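Side-chain contacts in type 2A phosphatase-associated protein 42 (PDB 2V0P), which associates with the catalytic subunits of type 2A and Sit4 phosphatases, inhibiting Sit4 and acting in the TOR signalling pathway of yeast: residues 17-22 / 32-37; 25-30 / 87-92; 40-45 / 73-78; 171-176 / 215-220. All coordinates share one frame; numbering follows the deposited sequence.

All four contacts lie in the N-terminal, helical domain of the protein. Interactions 1, 2 and 3 share helix 29-52: its start meets a surface loop in interaction 2, its first turns meet the end of helix 4-19 in interaction 1, and its middle meets helix 75-83 in interaction 3. Interaction 3 is fully buried and purely apolar. Interaction 1 is apolar too, but one edge reaches solvent, while interaction 2 is a polar surface contact, linked to interaction 1 through Gln-32. Interaction 4, between helices 156-186 and 199-231, is the slightest, a meeting of two amides on the surface; it adjoins interaction 3 where Tyr-77 packs on Thr-215.

Interaction 1: residues 17-22 / 32-37; sequences TKLEHT and QGLLLS
Lys-18 and Leu-19 meet Leu-34 and Leu-35 without any flat group between them; the one ring nearby, His-21, has Glu-20 CG 3.8 Å above one face, displaced toward the rim, and stands apart from the contact. The work is done by Leu-19, whose methyl CD2 settles against the branch point of Leu-34, with Leu-19 CD2 and Leu-34 CG 3.8 Å apart. Leu-19 CD2 also lies 4.1 Å from Leu-35 CB, on the flank of the next residue. Leu-34 holds its CG anti to the backbone N (chi1 179°), which brings CD2 in front of Leu-19 and Lys-18 at once. Over that methyl the aliphatic part of Lys-18 passes nearly at a right angle, Lys-18 CD lying 3.8 Å from Leu-34 CD2, before the ammonium end leads away. Leucine suits the inner positions, where Leu-19 and Leu-35 also pack on Leu-82 of helix 75-83; lysine suits the edge, since its methylenes can cover a leucine while its charge stays at the surface. The contact thus closes the hairpin of helices 4-19 and 29-52 by dispersion and the hydrophobic effect, which constrain shape more than direction.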
loop_
_atom_site.group_PDB
_atom_site.type_symbol
_atom_site.label_atom_id
_atom_site.label_comp_id
_atom_site.label_asym_id
_atom_site.label_seq_id
_atom_site.Cartn_x
_atom_site.Cartn_y
_atom_site.Cartn_z
ATOM N N THR A 17 8.961 25.444 -10.876
ATOM C CA THR A 17 10.321 25.479 -11.284
ATOM C C THR A 17 11.251 24.765 -10.286
ATOM O O THR A 17 12.255 24.219 -10.687
ATOM C CB THR A 17 10.794 26.914 -11.531
ATOM O OG1 THR A 17 10.626 27.689 -10.343
ATOM C CG2 THR A 17 9.980 27.558 -12.658
ATOM N N LYS A 18 10.894 24.754 -9.007
ATOM C CA LYS A 18 11.835 24.340 -7.971
ATOM C C LYS A 18 11.297 23.396 -6.928
ATOM O O LYS A 18 12.076 22.724 -6.270
ATOM C CB LYS A 18 12.449 25.569 -7.243
ATOM C CG LYS A 18 13.292 26.426 -8.107
ATOM C CD LYS A 18 14.184 27.322 -7.293
ATOM C CE LYS A 18 15.327 27.863 -8.141
ATOM N NZ LYS A 18 16.297 26.787 -8.499
ATOM N N LEU A 19 9.997 23.348 -6.732
ATOM C CA LEU A 19 9.458 22.552 -5.652
ATOM C C LEU A 19 8.703 21.326 -6.121
ATOM O O LEU A 19 8.678 20.337 -5.406
ATOM C CB LEU A 19 8.574 23.396 -4.700
ATOM C CG LEU A 19 9.305 24.659 -4.196
ATOM C CD1 LEU A 19 8.331 25.706 -3.554
ATOM C CD2 LEU A 19 10.356 24.277 -3.232
ATOM N N GLU A 20 8.068 21.395 -7.300
ATOM C CA GLU A 20 7.344 20.247 -7.822
ATOM C C GLU A 20 8.274 19.025 -7.974
ATOM O O GLU A 20 7.968 17.946 -7.487
ATOM C CB GLU A 20 6.695 20.541 -9.152
ATOM C CG GLU A 20 5.684 19.474 -9.529
ATOM C CD GLU A 20 4.826 19.863 -10.716
ATOM O OE1 GLU A 20 5.079 20.930 -11.333
ATOM O OE2 GLU A 20 3.884 19.097 -11.024
ATOM N N HIS A 21 9.376 19.241 -8.663
ATOM C CA HIS A 21 10.423 18.266 -8.847
ATOM C C HIS A 21 11.674 19.003 -8.429
ATOM O O HIS A 21 11.789 20.214 -8.654
ATOM C CB HIS A 21 10.544 17.905 -10.317
ATOM C CG HIS A 21 9.267 17.401 -10.920
ATOM N ND1 HIS A 21 8.683 16.208 -10.540
ATOM C CD2 HIS A 21 8.460 17.929 -11.872
ATOM C CE1 HIS A 21 7.571 16.025 -11.234
ATOM N NE2 HIS A 21 7.416 17.052 -12.053
ATOM N N THR A 22 12.596 18.281 -7.809
ATOM C CA THR A 22 13.914 18.821 -7.512
ATOM C C THR A 22 15.028 17.827 -7.874
ATOM O O THR A 22 14.808 16.621 -7.840
ATOM C CB THR A 22 14.025 19.272 -6.041
ATOM O OG1 THR A 22 15.287 19.897 -5.838
ATOM C CG2 THR A 22 13.861 18.100 -5.056
ATOM N N GLN A 32 13.894 22.184 1.806
ATOM C CA GLN A 32 12.854 22.353 2.784
ATOM C C GLN A 32 12.707 23.867 3.148
ATOM O O GLN A 32 11.611 24.331 3.452
ATOM C CB GLN A 32 13.134 21.540 4.033
ATOM C CG GLN A 32 12.977 20.039 3.881
ATOM C CD GLN A 32 11.608 19.693 3.405
ATOM O OE1 GLN A 32 10.612 20.135 3.972
ATOM N NE2 GLN A 32 11.544 18.957 2.341
ATOM N N GLY A 33 13.838 24.562 3.135
ATOM C CA GLY A 33 13.955 25.974 3.432
ATOM C C GLY A 33 13.082 26.786 2.492
ATOM O O GLY A 33 12.255 27.511 2.954
ATOM N N LEU A 34 13.264 26.619 1.188
ATOM C CA LEU A 34 12.407 27.271 0.150
ATOM C C LEU A 34 10.963 26.812 0.222
ATOM O O LEU A 34 10.028 27.611 0.060
ATOM C CB LEU A 34 12.947 27.008 -1.254
ATOM C CG LEU A 34 12.192 27.566 -2.461
ATOM C CD1 LEU A 34 12.169 29.100 -2.366
ATOM C CD2 LEU A 34 12.940 27.131 -3.683
ATOM N N LEU A 35 10.757 25.525 0.508
ATOM C CA LEU A 35 9.422 25.006 0.618
ATOM C C LEU A 35 8.666 25.662 1.777
ATOM O O LEU A 35 7.544 26.130 1.611
ATOM C CB LEU A 35 9.431 23.449 0.685
ATOM C CG LEU A 35 8.083 22.765 0.776
ATOM C CD1 LEU A 35 7.330 22.751 -0.537
ATOM C CD2 LEU A 35 8.249 21.396 1.293
ATOM N N LEU A 36 9.303 25.709 2.932
ATOM C CA LEU A 36 8.753 26.341 4.082
ATOM C C LEU A 36 8.452 27.818 3.845
ATOM O O LEU A 36 7.470 28.256 4.247
ATOM C CB LEU A 36 9.670 26.212 5.280
ATOM C CG LEU A 36 9.159 26.819 6.564
ATOM C CD1 LEU A 36 7.791 26.275 6.952
ATOM C CD2 LEU A 36 10.148 26.623 7.686
ATOM N N SER A 37 9.313 28.547 3.206
ATOM C CA SER A 37 9.041 30.000 3.046
ATOM C C SER A 37 7.932 30.208 2.017
ATOM O O SER A 37 7.126 31.102 2.170
ATOM C CB SER A 37 10.268 30.801 2.726
ATOM O OG SER A 37 10.837 30.409 1.516
#

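Interaction 2: residues 25-30 / 87-92; sequences RQDSPE and QSNDSD
Beside the meeting of Gln-26 and Asp-27 with Gln-87, the carbonyl oxygen of Arg-25 is gripped twice: Ser-28 OG donates to Arg-25 O at 2.7 Å, in the carbonyl plane, and Ser-28 N bonds to Arg-25 O at 3.0 Å, closing a type I turn. On the same loop Arg-25 holds Asp-27 side-on through two nitrogens. Arg-25 NE reaches Asp-27 OD1 at 2.9 Å in an almost straight bond (173°), and Arg-25 NH2 meets Asp-27 OD2 at 2.8 Å from above the carboxylate plane. With CG between the backbone N and the carbonyl carbon (chi1 64°), the Asp-27 carboxylate bends back to Arg-25, while Asp-27 CB passes beside the Gln-87 amide, 3.8 Å from Gln-87 OE1 as modelled. Gln-26 and Gln-87 cross at about a right angle, their amide planes 60° apart. Gln-26 NE2 and Gln-87 NE2 lie 2.7 Å apart, and two donors do not make a hydrogen bond; a weak bond from Gln-26 NE2 to Arg-85 O supports its placing, so the Gln-87 amide may be the one turned over. With an alanine in place of Gln-87, a gap would probably open beside Asp-27 CB and the Gln-26 amide would lose a neighbour. The backbones are tied more clearly through Gln-32, which donates to Gln-26 O and accepts from Gln-87 N. Small polar residues suit such loops: Ser-88 OG makes an ST turn and Asp-90 OD2 an Asx turn, while Ser-28 caps helix 29-52 and Asp-92, through weak bonds, helix 93-120, an arrangement characteristic of interhelical connections in an all-helical domain.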
loop_
_atom_site.group_PDB
_atom_site.type_symbol
_atom_site.label_atom_id
_atom_site.label_comp_id
_atom_site.label_asym_id
_atom_site.label_seq_id
_atom_site.Cartn_x
_atom_site.Cartn_y
_atom_site.Cartn_z
ATOM N N ARG A 25 18.428 16.970 -2.803
ATOM C CA ARG A 25 17.779 16.067 -1.864
ATOM C C ARG A 25 16.542 16.712 -1.222
ATOM O O ARG A 25 16.528 17.891 -0.867
ATOM C CB ARG A 25 18.753 15.598 -0.790
ATOM C CG ARG A 25 19.844 14.658 -1.281
ATOM C CD ARG A 25 20.671 14.224 -0.099
ATOM N NE ARG A 25 19.844 13.530 0.882
ATOM C CZ ARG A 25 19.762 12.210 1.007
ATOM N NH1 ARG A 25 20.485 11.407 0.222
ATOM N NH2 ARG A 25 18.976 11.690 1.944
ATOM N N GLN A 26 15.482 15.931 -1.085
ATOM C CA GLN A 26 14.263 16.459 -0.539
ATOM C C GLN A 26 14.419 16.673 0.960
ATOM O O GLN A 26 13.713 17.477 1.537
ATOM C CB GLN A 26 13.060 15.572 -0.853
ATOM C CG GLN A 26 11.759 16.300 -0.597
ATOM C CD GLN A 26 10.558 15.395 -0.563
ATOM O OE1 GLN A 26 10.431 14.470 -1.382
ATOM N NE2 GLN A 26 9.666 15.647 0.389
ATOM N N ASP A 27 15.336 15.959 1.602
ATOM C CA ASP A 27 15.595 16.263 3.013
ATOM C C ASP A 27 16.561 17.438 3.151
ATOM O O ASP A 27 16.994 17.686 4.222
ATOM C CB ASP A 27 16.133 15.031 3.821
ATOM C CG ASP A 27 17.467 14.549 3.362
ATOM O OD1 ASP A 27 18.112 15.225 2.548
ATOM O OD2 ASP A 27 17.921 13.448 3.827
ATOM N N SER A 28 16.980 18.051 2.050
ATOM C CA SER A 28 17.984 19.098 2.078
ATOM C C SER A 28 17.450 20.378 2.747
ATOM O O SER A 28 16.285 20.711 2.619
ATOM C CB SER A 28 18.518 19.393 0.680
ATOM O OG SER A 28 17.630 20.175 -0.047
ATOM N N PRO A 29 18.296 21.057 3.517
ATOM C CA PRO A 29 17.766 22.305 4.099
ATOM C C PRO A 29 17.492 23.361 3.050
ATOM O O PRO A 29 16.662 24.212 3.278
ATOM C CB PRO A 29 18.888 22.766 5.036
ATOM C CG PRO A 29 20.099 22.141 4.496
ATOM C CD PRO A 29 19.670 20.797 3.956
ATOM N N GLU A 30 18.155 23.260 1.912
ATOM C CA GLU A 30 17.976 24.167 0.799
ATOM C C GLU A 30 16.582 23.899 0.232
ATOM O O GLU A 30 15.839 24.813 0.084
ATOM C CB GLU A 30 19.045 24.010 -0.289
ATOM C CG GLU A 30 20.409 24.475 0.043
ATOM C CD GLU A 30 21.190 23.523 0.938
ATOM O OE1 GLU A 30 20.825 22.321 1.005
ATOM O OE2 GLU A 30 22.168 23.990 1.565
ATOM N N GLN A 87 9.294 17.740 5.037
ATOM C CA GLN A 87 9.898 16.685 5.828
ATOM C C GLN A 87 10.645 17.295 7.010
ATOM O O GLN A 87 11.215 18.399 6.919
ATOM C CB GLN A 87 10.928 15.902 5.004
ATOM C CG GLN A 87 10.426 15.288 3.808
ATOM C CD GLN A 87 11.454 14.397 3.168
ATOM O OE1 GLN A 87 12.504 14.060 3.768
ATOM N NE2 GLN A 87 11.154 13.972 1.958
ATOM N N SER A 88 10.660 16.575 8.107
ATOM C CA SER A 88 11.424 17.035 9.280
ATOM C C SER A 88 12.848 16.518 9.193
ATOM O O SER A 88 13.090 15.488 8.569
ATOM C CB SER A 88 10.758 16.562 10.551
ATOM O OG SER A 88 11.627 16.695 11.642
ATOM N N ASN A 89 13.776 17.245 9.800
ATOM C CA ASN A 89 15.168 16.793 9.945
ATOM C C ASN A 89 15.582 16.589 11.414
ATOM O O ASN A 89 16.759 16.345 11.725
ATOM C CB ASN A 89 16.126 17.742 9.209
ATOM C CG ASN A 89 16.181 17.461 7.704
ATOM O OD1 ASN A 89 15.977 18.362 6.877
ATOM N ND2 ASN A 89 16.447 16.193 7.343
ATOM N N ASP A 90 14.603 16.683 12.307
ATOM C CA ASP A 90 14.810 16.403 13.708
ATOM C C ASP A 90 15.677 15.142 13.899
ATOM O O ASP A 90 15.483 14.138 13.226
ATOM C CB ASP A 90 13.468 16.251 14.421
ATOM C CG ASP A 90 13.588 16.405 15.940
ATOM O OD1 ASP A 90 13.218 17.479 16.462
ATOM O OD2 ASP A 90 14.064 15.464 16.612
ATOM N N SER A 91 16.648 15.215 14.803
ATOM C CA SER A 91 17.514 14.056 15.071
ATOM C C SER A 91 16.718 12.892 15.657
ATOM O O SER A 91 17.052 11.724 15.444
ATOM C CB SER A 91 18.685 14.433 15.977
ATOM O OG SER A 91 18.263 15.269 17.038
ATOM N N ASP A 92 15.651 13.226 16.378
ATOM C CA ASP A 92 14.753 12.228 16.955
ATOM C C ASP A 92 13.955 11.543 15.845
ATOM O O ASP A 92 13.137 12.179 15.121
ATOM C CB ASP A 92 13.833 12.885 17.992
ATOM C CG ASP A 92 13.110 11.881 18.859
ATOM O OD1 ASP A 92 12.644 10.861 18.330
ATOM O OD2 ASP A 92 12.997 12.124 20.080
#

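Interaction 3: residues 40-45 / 73-78; sequences KKLLNL and LAVDYY
Leu-42 and Val-75 bring the two backbones nearest each other, their CA atoms 7.2 Å apart, where helix 29-52 passes the start of helix 75-83 in roughly the opposite direction. Such packing of successive helices belongs to the tetratricopeptide repeat-like fold of this domain. One side chain carries it on the first helix: the Leu-42 side chain starts out toward helix 75-83, with CG anti to the backbone N (chi1 -174°), and both its methyls find partners there. Methyl CD1 goes to the valine, Leu-42 CD1 lying 4.2 Å from Val-75 CB, an ordinary van der Waals contact in which the side chains pass at a slant. Methyl CD2 goes to the tyrosine one turn further on, and Leu-42 CD2 comes within 3.7 Å of Tyr-78 CB, the two side chains at about a right angle. The leucine therefore touches the root of Tyr-78 and not its ring; the ring leads away, and the side chain also touches Ile-12 of helix 4-19. A branched, flexible leucine suits this place because it can fill the hollow between residues three apart on a helix, while the compact valine lets the helices come close. Phe-8 of helix 4-19 and Leu-79 and Leu-82 of helix 75-83 also touch the same leucine. On another side of helix 75-83, Tyr-77 stacks on Phe-211 and bonds to Asp-214, joining it to helix 199-231. Besides its contact with the tyrosine, Leu-42 CD2 also lies 3.8 Å from the backbone oxygen Val-75 O.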
loop_
_atom_site.group_PDB
_atom_site.type_symbol
_atom_site.label_atom_id
_atom_site.label_comp_id
_atom_site.label_asym_id
_atom_site.label_seq_id
_atom_site.Cartn_x
_atom_site.Cartn_y
_atom_site.Cartn_z
ATOM N N LYS A 40 4.729 29.610 3.873
ATOM C CA LYS A 40 4.448 30.734 4.744
ATOM C C LYS A 40 3.810 31.898 3.907
ATOM O O LYS A 40 2.792 32.441 4.293
ATOM C CB LYS A 40 5.696 31.165 5.530
ATOM C CG LYS A 40 6.145 30.160 6.595
ATOM C CD LYS A 40 7.375 30.675 7.353
ATOM C CE LYS A 40 7.877 29.688 8.408
ATOM N NZ LYS A 40 6.994 29.620 9.617
ATOM N N LYS A 41 4.396 32.198 2.757
ATOM C CA LYS A 41 3.887 33.184 1.802
ATOM C C LYS A 41 2.475 32.881 1.322
ATOM O O LYS A 41 1.644 33.782 1.211
ATOM C CB LYS A 41 4.772 33.244 0.570
ATOM C CG LYS A 41 6.078 33.984 0.769
ATOM C CD LYS A 41 6.873 33.932 -0.493
ATOM C CE LYS A 41 8.227 34.601 -0.311
ATOM N NZ LYS A 41 9.038 34.474 -1.572
ATOM N N LEU A 42 2.241 31.629 0.947
ATOM C CA LEU A 42 0.900 31.240 0.508
ATOM C C LEU A 42 -0.133 31.307 1.629
ATOM O O LEU A 42 -1.252 31.616 1.384
ATOM C CB LEU A 42 0.926 29.893 -0.192
ATOM C CG LEU A 42 -0.367 29.381 -0.838
ATOM C CD1 LEU A 42 -0.872 30.406 -1.859
ATOM C CD2 LEU A 42 -0.088 28.039 -1.533
ATOM N N LEU A 43 0.257 31.029 2.868
ATOM C CA LEU A 43 -0.640 31.070 3.978
ATOM C C LEU A 43 -0.996 32.564 4.195
ATOM O O LEU A 43 -2.119 32.901 4.457
ATOM C CB LEU A 43 0.042 30.513 5.216
ATOM C CG LEU A 43 0.165 28.969 5.313
ATOM C CD1 LEU A 43 0.982 28.655 6.534
ATOM C CD2 LEU A 43 -1.189 28.376 5.422
ATOM N N ASN A 44 -0.003 33.409 4.074
ATOM C CA ASN A 44 -0.180 34.837 4.244
ATOM C C ASN A 44 -1.111 35.363 3.184
ATOM O O ASN A 44 -1.965 36.180 3.486
ATOM C CB ASN A 44 1.182 35.535 4.237
ATOM C CG ASN A 44 1.830 35.492 5.590
ATOM O OD1 ASN A 44 1.152 35.237 6.583
ATOM N ND2 ASN A 44 3.133 35.766 5.654
ATOM N N LEU A 45 -1.003 34.788 1.980
ATOM C CA LEU A 45 -1.832 35.176 0.810
ATOM C C LEU A 45 -3.283 34.773 0.940
ATOM O O LEU A 45 -4.223 35.617 0.720
ATOM C CB LEU A 45 -1.183 34.694 -0.461
ATOM C CG LEU A 45 -1.742 35.071 -1.813
ATOM C CD1 LEU A 45 -1.738 36.601 -1.948
ATOM C CD2 LEU A 45 -0.907 34.418 -2.887
ATOM N N LEU A 73 -9.091 30.601 -6.138
ATOM C CA LEU A 73 -9.867 29.504 -5.616
ATOM C C LEU A 73 -8.865 28.298 -5.491
ATOM O O LEU A 73 -9.117 27.333 -4.769
ATOM C CB LEU A 73 -10.975 29.160 -6.620
ATOM C CG LEU A 73 -12.208 30.093 -6.685
ATOM C CD1 LEU A 73 -13.188 29.693 -7.781
ATOM C CD2 LEU A 73 -12.939 30.176 -5.344
ATOM N N ALA A 74 -7.777 28.354 -6.215
ATOM C CA ALA A 74 -6.712 27.258 -6.080
ATOM C C ALA A 74 -5.644 27.382 -4.948
ATOM O O ALA A 74 -4.726 26.530 -4.841
ATOM C CB ALA A 74 -6.070 27.014 -7.322
ATOM N N VAL A 75 -5.749 28.396 -4.118
ATOM C CA VAL A 75 -4.791 28.564 -3.043
ATOM C C VAL A 75 -4.723 27.273 -2.156
ATOM O O VAL A 75 -3.694 26.805 -1.918
ATOM C CB VAL A 75 -4.995 29.791 -2.163
ATOM C CG1 VAL A 75 -5.129 31.079 -2.984
ATOM C CG2 VAL A 75 -6.107 29.648 -1.219
ATOM N N ASP A 76 -5.839 26.708 -1.749
ATOM C CA ASP A 76 -5.779 25.481 -0.977
ATOM C C ASP A 76 -5.198 24.295 -1.756
ATOM O O ASP A 76 -4.570 23.417 -1.126
ATOM C CB ASP A 76 -7.124 25.139 -0.431
ATOM C CG ASP A 76 -7.624 26.164 0.536
ATOM O OD1 ASP A 76 -6.856 26.500 1.452
ATOM O OD2 ASP A 76 -8.779 26.620 0.357
ATOM N N TYR A 77 -5.403 24.244 -3.093
ATOM C CA TYR A 77 -4.829 23.217 -3.883
ATOM C C TYR A 77 -3.284 23.288 -3.763
ATOM O O TYR A 77 -2.633 22.271 -3.531
ATOM C CB TYR A 77 -5.250 23.272 -5.341
ATOM C CG TYR A 77 -4.532 22.375 -6.314
ATOM C CD1 TYR A 77 -4.746 20.949 -6.348
ATOM C CD2 TYR A 77 -3.653 22.907 -7.247
ATOM C CE1 TYR A 77 -4.081 20.168 -7.272
ATOM C CE2 TYR A 77 -3.037 22.107 -8.147
ATOM C CZ TYR A 77 -3.277 20.700 -8.124
ATOM O OH TYR A 77 -2.661 19.943 -9.005
ATOM N N TYR A 78 -2.741 24.499 -3.917
ATOM C CA TYR A 78 -1.343 24.685 -3.941
ATOM C C TYR A 78 -0.747 24.410 -2.496
ATOM O O TYR A 78 0.335 23.926 -2.390
ATOM C CB TYR A 78 -1.010 26.097 -4.486
ATOM C CG TYR A 78 -0.951 26.095 -5.989
ATOM C CD1 TYR A 78 -1.961 26.617 -6.743
ATOM C CD2 TYR A 78 0.104 25.475 -6.645
ATOM C CE1 TYR A 78 -1.911 26.594 -8.088
ATOM C CE2 TYR A 78 0.154 25.417 -8.016
ATOM C CZ TYR A 78 -0.864 25.989 -8.727
ATOM O OH TYR A 78 -0.828 25.971 -10.094
#

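Interaction 4: residues 171-176 / 215-220; sequences QRNKEI and TINNIE
Asn-173 and Asn-217 reach toward each other from opposite directions and make the whole of this contact, a slight one that buries 53 Å² in all. Their CA atoms, the nearest pair across helices 156-186 and 199-231 here, stand 9.9 Å apart, so the two side chains must span the distance. Asn-217 turns its CG anti to its own carbonyl carbon (chi1 -73°), which carries the amide out to its partner. The amide nitrogens Asn-173 ND2 and Asn-217 ND2 then lie 3.3 Å apart, with the amide planes 48° from one another. The close packing is found to the side. Asn-173 also leans on Leu-213, and Arg-172 is fixed between helices: its NE forms a salt bridge with Asp-125, and its side chain touches His-209 and Leu-127. Ile-176 CD1 rests 4.0 Å above one face of the Arg-172 guanidinium, displaced to the rim. At an edge of that group, in its plane, Arg-172 NH1 donates to Glu-175 OE1 at 2.8 Å, the oxygen being approached from above the carboxylate plane. Ile-216 and Ile-219 turn into the domain, as their apolar surfaces require, and buried Thr-215 has its OG1 bonded to Phe-211 O, whereas Lys-174 and Glu-175 occupy the solvent side. Asparagine is suited to the partly exposed border between these zones, being short, polar and uncharged. As modelled, the two facing donors are unfavourable, so the amide orientations are uncertain; the apolar contacts on Leu-213 and His-209, with the Glu-220 to Lys-166 salt bridge, are likely to contribute more to joining the helices.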
loop_
_atom_site.group_PDB
_atom_site.type_symbol
_atom_site.label_atom_id
_atom_site.label_comp_id
_atom_site.label_asym_id
_atom_site.label_seq_id
_atom_site.Cartn_x
_atom_site.Cartn_y
_atom_site.Cartn_z
ATOM N N GLN A 171 -9.671 8.402 -17.193
ATOM C CA GLN A 171 -10.209 8.940 -18.428
ATOM C C GLN A 171 -10.660 10.400 -18.258
ATOM O O GLN A 171 -10.351 11.216 -19.101
ATOM C CB GLN A 171 -11.332 8.068 -18.981
ATOM C CG GLN A 171 -10.839 6.725 -19.550
ATOM C CD GLN A 171 -9.904 6.881 -20.745
ATOM O OE1 GLN A 171 -10.277 7.449 -21.776
ATOM N NE2 GLN A 171 -8.689 6.361 -20.614
ATOM N N ARG A 172 -11.362 10.701 -17.177
ATOM C CA ARG A 172 -11.893 12.037 -16.973
ATOM C C ARG A 172 -10.741 13.046 -16.826
ATOM O O ARG A 172 -10.755 14.112 -17.430
ATOM C CB ARG A 172 -12.823 12.093 -15.762
ATOM C CG ARG A 172 -13.470 13.468 -15.514
ATOM C CD ARG A 172 -14.357 13.911 -16.706
ATOM N NE ARG A 172 -15.218 15.050 -16.392
ATOM C CZ ARG A 172 -15.817 15.814 -17.300
ATOM N NH1 ARG A 172 -15.694 15.557 -18.607
ATOM N NH2 ARG A 172 -16.579 16.827 -16.912
ATOM N N ASN A 173 -9.727 12.657 -16.058
ATOM C CA ASN A 173 -8.523 13.410 -15.861
ATOM C C ASN A 173 -7.803 13.708 -17.161
ATOM O O ASN A 173 -7.403 14.839 -17.406
ATOM C CB ASN A 173 -7.609 12.585 -14.959
ATOM C CG ASN A 173 -6.791 13.413 -14.031
ATOM O OD1 ASN A 173 -6.881 14.619 -14.001
ATOM N ND2 ASN A 173 -5.987 12.746 -13.232
ATOM N N LYS A 174 -7.645 12.691 -18.000
ATOM C CA LYS A 174 -7.073 12.831 -19.328
ATOM C C LYS A 174 -7.891 13.780 -20.200
ATOM O O LYS A 174 -7.342 14.602 -20.902
ATOM C CB LYS A 174 -6.986 11.456 -19.995
ATOM C CG LYS A 174 -6.237 11.430 -21.303
ATOM C CD LYS A 174 -5.971 9.990 -21.752
ATOM C CE LYS A 174 -5.977 9.871 -23.265
ATOM N NZ LYS A 174 -7.354 10.018 -23.836
ATOM N N GLU A 175 -9.201 13.652 -20.152
ATOM C CA GLU A 175 -10.078 14.473 -20.964
ATOM C C GLU A 175 -9.832 15.969 -20.621
ATOM O O GLU A 175 -9.504 16.762 -21.488
ATOM C CB GLU A 175 -11.513 14.074 -20.693
ATOM C CG GLU A 175 -12.530 14.693 -21.618
ATOM C CD GLU A 175 -13.963 14.441 -21.164
ATOM O OE1 GLU A 175 -14.159 13.759 -20.126
ATOM O OE2 GLU A 175 -14.891 14.937 -21.843
ATOM N N ILE A 176 -9.949 16.295 -19.343
ATOM C CA ILE A 176 -9.839 17.688 -18.844
ATOM C C ILE A 176 -8.419 18.173 -19.029
ATOM O O ILE A 176 -8.221 19.321 -19.462
ATOM C CB ILE A 176 -10.357 17.787 -17.409
ATOM C CG1 ILE A 176 -11.853 17.486 -17.412
ATOM C CG2 ILE A 176 -9.996 19.099 -16.735
ATOM C CD1 ILE A 176 -12.620 18.196 -18.457
ATOM N N THR A 215 -6.384 16.380 -7.601
ATOM C CA THR A 215 -6.586 16.311 -6.139
ATOM C C THR A 215 -6.986 14.919 -5.671
ATOM O O THR A 215 -6.469 14.428 -4.683
ATOM C CB THR A 215 -7.611 17.407 -5.668
ATOM O OG1 THR A 215 -7.001 18.654 -5.875
ATOM C CG2 THR A 215 -7.984 17.329 -4.194
ATOM N N ILE A 216 -7.898 14.272 -6.383
ATOM C CA ILE A 216 -8.297 12.958 -5.959
ATOM C C ILE A 216 -7.052 12.029 -5.905
ATOM O O ILE A 216 -6.909 11.341 -4.956
ATOM C CB ILE A 216 -9.444 12.364 -6.815
ATOM C CG1 ILE A 216 -10.750 13.162 -6.637
ATOM C CG2 ILE A 216 -9.633 10.866 -6.508
ATOM C CD1 ILE A 216 -11.256 13.339 -5.262
ATOM N N ASN A 217 -6.184 12.086 -6.891
ATOM C CA ASN A 217 -4.947 11.327 -6.911
ATOM C C ASN A 217 -4.015 11.648 -5.772
ATOM O O ASN A 217 -3.350 10.789 -5.247
ATOM C CB ASN A 217 -4.195 11.499 -8.203
ATOM C CG ASN A 217 -4.864 10.748 -9.362
ATOM O OD1 ASN A 217 -5.476 9.706 -9.175
ATOM N ND2 ASN A 217 -4.732 11.280 -10.536
ATOM N N ASN A 218 -3.954 12.919 -5.421
ATOM C CA ASN A 218 -3.104 13.306 -4.357
ATOM C C ASN A 218 -3.683 12.906 -3.027
ATOM O O ASN A 218 -2.918 12.535 -2.114
ATOM C CB ASN A 218 -2.823 14.825 -4.433
ATOM C CG ASN A 218 -2.266 15.240 -5.737
ATOM O OD1 ASN A 218 -1.565 14.536 -6.352
ATOM N ND2 ASN A 218 -2.671 16.417 -6.210
ATOM N N ILE A 219 -5.007 13.013 -2.875
ATOM C CA ILE A 219 -5.611 12.654 -1.641
ATOM C C ILE A 219 -5.355 11.088 -1.468
ATOM O O ILE A 219 -5.047 10.686 -0.431
ATOM C CB ILE A 219 -7.077 12.954 -1.545
ATOM C CG1 ILE A 219 -7.285 14.496 -1.305
ATOM C CG2 ILE A 219 -7.717 12.236 -0.350
ATOM C CD1 ILE A 219 -8.667 14.951 -1.459
ATOM N N GLU A 220 -5.513 10.326 -2.505
ATOM C CA GLU A 220 -5.328 8.812 -2.414
ATOM C C GLU A 220 -3.890 8.474 -1.997
ATOM O O GLU A 220 -3.652 7.668 -1.033
ATOM C CB GLU A 220 -5.690 8.150 -3.751
ATOM C CG GLU A 220 -5.939 6.646 -3.639
ATOM C CD GLU A 220 -5.800 5.902 -4.949
ATOM O OE1 GLU A 220 -5.368 6.474 -5.974
ATOM O OE2 GLU A 220 -6.108 4.716 -4.945
#